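Local coordinates for salivary protein FS50 (Xenopsylla cheopis, PDB 5K6D), which blocks the host voltage-gated sodium channel NaV1.5 as a secreted, disulfide-rich toxin of flea saliva, at residues C45-C49 with D72-K76. Residues are numbered along the deposited sequence.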
loop_
_atom_site.group_PDB
_atom_site.type_symbol
_atom_site.label_atom_id
_atom_site.label_comp_id
_atom_site.label_asym_id
_atom_site.label_seq_id
_atom_site.Cartn_x
_atom_site.Cartn_y
_atom_site.Cartn_z
ATOM N N CYS A 45 -4.594 5.647 1.252
ATOM C CA CYS A 45 -3.985 4.494 0.615
ATOM C C CYS A 45 -3.513 4.844 -0.786
ATOM O O CYS A 45 -2.377 4.550 -1.149
ATOM C CB CYS A 45 -4.978 3.333 0.592
ATOM S SG CYS A 45 -4.454 1.901 -0.368
ATOM N N ASP A 46 -4.362 5.490 -1.580
ATOM C CA ASP A 46 -3.952 5.791 -2.936
ATOM C C ASP A 46 -2.707 6.669 -2.962
ATOM O O ASP A 46 -1.796 6.432 -3.751
ATOM C CB ASP A 46 -5.078 6.443 -3.722
ATOM C CG ASP A 46 -4.850 6.337 -5.204
ATOM O OD1 ASP A 46 -4.982 5.220 -5.753
ATOM O OD2 ASP A 46 -4.488 7.351 -5.813
ATOM N N LYS A 47 -2.660 7.673 -2.091
ATOM C CA LYS A 47 -1.512 8.570 -2.041
ATOM C C LYS A 47 -0.264 7.885 -1.487
ATOM O O LYS A 47 0.841 8.139 -1.959
ATOM C CB LYS A 47 -1.856 9.810 -1.217
ATOM C CG LYS A 47 -0.684 10.738 -0.903
ATOM C CD LYS A 47 0.097 11.253 -2.111
ATOM C CE LYS A 47 -0.738 12.113 -3.036
ATOM N NZ LYS A 47 0.131 12.898 -3.968
ATOM N N HIS A 48 -0.407 7.025 -0.487
ATOM C CA HIS A 48 0.750 6.250 -0.049
ATOM C C HIS A 48 1.287 5.427 -1.222
ATOM O O HIS A 48 2.499 5.358 -1.461
ATOM C CB HIS A 48 0.379 5.356 1.137
ATOM C CG HIS A 48 1.519 4.542 1.651
ATOM N ND1 HIS A 48 2.478 5.038 2.513
ATOM C CD2 HIS A 48 1.867 3.262 1.382
ATOM C CE1 HIS A 48 3.357 4.082 2.763
ATOM N NE2 HIS A 48 3.008 2.997 2.091
ATOM N N CYS A 49 0.377 4.840 -1.982
ATOM C CA CYS A 49 0.777 4.021 -3.116
ATOM C C CYS A 49 1.482 4.813 -4.203
ATOM O O CYS A 49 2.507 4.370 -4.720
ATOM C CB CYS A 49 -0.430 3.299 -3.711
ATOM S SG CYS A 49 -1.135 2.063 -2.600
ATOM N N ASP A 72 -4.871 -3.141 5.743
ATOM C CA ASP A 72 -3.761 -2.949 4.824
ATOM C C ASP A 72 -4.207 -2.285 3.531
ATOM O O ASP A 72 -5.372 -2.339 3.140
ATOM C CB ASP A 72 -3.063 -4.279 4.513
ATOM C CG ASP A 72 -2.334 -4.860 5.715
ATOM O OD1 ASP A 72 -2.113 -4.142 6.716
ATOM O OD2 ASP A 72 -1.972 -6.057 5.647
ATOM N N CYS A 73 -3.239 -1.649 2.892
ATOM C CA CYS A 73 -3.399 -0.959 1.630
ATOM C C CYS A 73 -2.619 -1.751 0.590
ATOM O O CYS A 73 -1.501 -2.166 0.865
ATOM C CB CYS A 73 -2.883 0.467 1.788
ATOM S SG CYS A 73 -2.595 1.438 0.304
ATOM N N TYR A 74 -3.200 -1.967 -0.586
ATOM C CA TYR A 74 -2.588 -2.808 -1.610
ATOM C C TYR A 74 -2.327 -1.973 -2.853
ATOM O O TYR A 74 -3.263 -1.491 -3.506
ATOM C CB TYR A 74 -3.480 -4.019 -1.907
ATOM C CG TYR A 74 -3.658 -4.880 -0.675
ATOM C CD1 TYR A 74 -4.669 -4.622 0.239
ATOM C CD2 TYR A 74 -2.791 -5.939 -0.416
ATOM C CE1 TYR A 74 -4.812 -5.393 1.381
ATOM C CE2 TYR A 74 -2.935 -6.719 0.715
ATOM C CZ TYR A 74 -3.950 -6.445 1.603
ATOM O OH TYR A 74 -4.117 -7.210 2.740
ATOM N N CYS A 75 -1.041 -1.795 -3.157
ATOM C CA CYS A 75 -0.607 -0.889 -4.208
ATOM C C CYS A 75 -0.275 -1.599 -5.503
ATOM O O CYS A 75 0.404 -2.625 -5.506
ATOM C CB CYS A 75 0.624 -0.105 -3.759
ATOM S SG CYS A 75 0.423 0.824 -2.236
ATOM N N LYS A 76 -0.729 -1.011 -6.599
ATOM C CA LYS A 76 -0.461 -1.498 -7.938
ATOM C C LYS A 76 0.728 -0.764 -8.555
ATOM O O LYS A 76 0.895 0.439 -8.347
ATOM C CB LYS A 76 -1.707 -1.306 -8.802
ATOM C CG LYS A 76 -1.705 -2.068 -10.112
ATOM C CD LYS A 76 -3.022 -1.891 -10.873
ATOM C CE LYS A 76 -4.215 -1.713 -9.938
ATOM N NZ LYS A 76 -5.492 -2.178 -10.570
#
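Two disulfides rivet helix 38-51 to strand 73-76, the middle strand of the three-stranded antiparallel sheet. C45 and C49, one helical turn apart (C49 N to C45 O, 2.9 Å), turn the same face to the strand, while C73 and C75, two residues apart, answer from one face of the sheet. This pairing of a CXXXC helix with a CXC strand defines the cysteine-stabilized αβ (CSαβ) motif, also found in scorpion toxins acting on sodium channels. The axes of 45-49 and 73-76 approach to 8.2 Å and cross at -46°, a gap that the sulfurs themselves fill. Bonds of 2.0 Å join C45 SG to C73 SG and C49 SG to C75 SG, with opposite twists (chi3 82° and -73°). C49 SG brings the bridges together, 3.3 Å from C73 SG of the other. Both helix sulfurs sit over the Y74 backbone, C45 SG 4.1 Å from Y74 N and C49 SG 4.2 Å from Y74 C, on the face left open because the Y74 side chain points away, resting against K67 and P68 and hydrogen-bonding through OH to N69 N. H48 flanks the sulfur cluster without touching the strand, its NE2 hydrogen-bonded to the backbone O of C8. With no hydrogen bond between them and just 228 Å² buried, 45-49 and 72-76 are joined mainly by covalent sulfur bridges, a linkage that depends on the oxidised state of the cysteines and suits a small secreted protein.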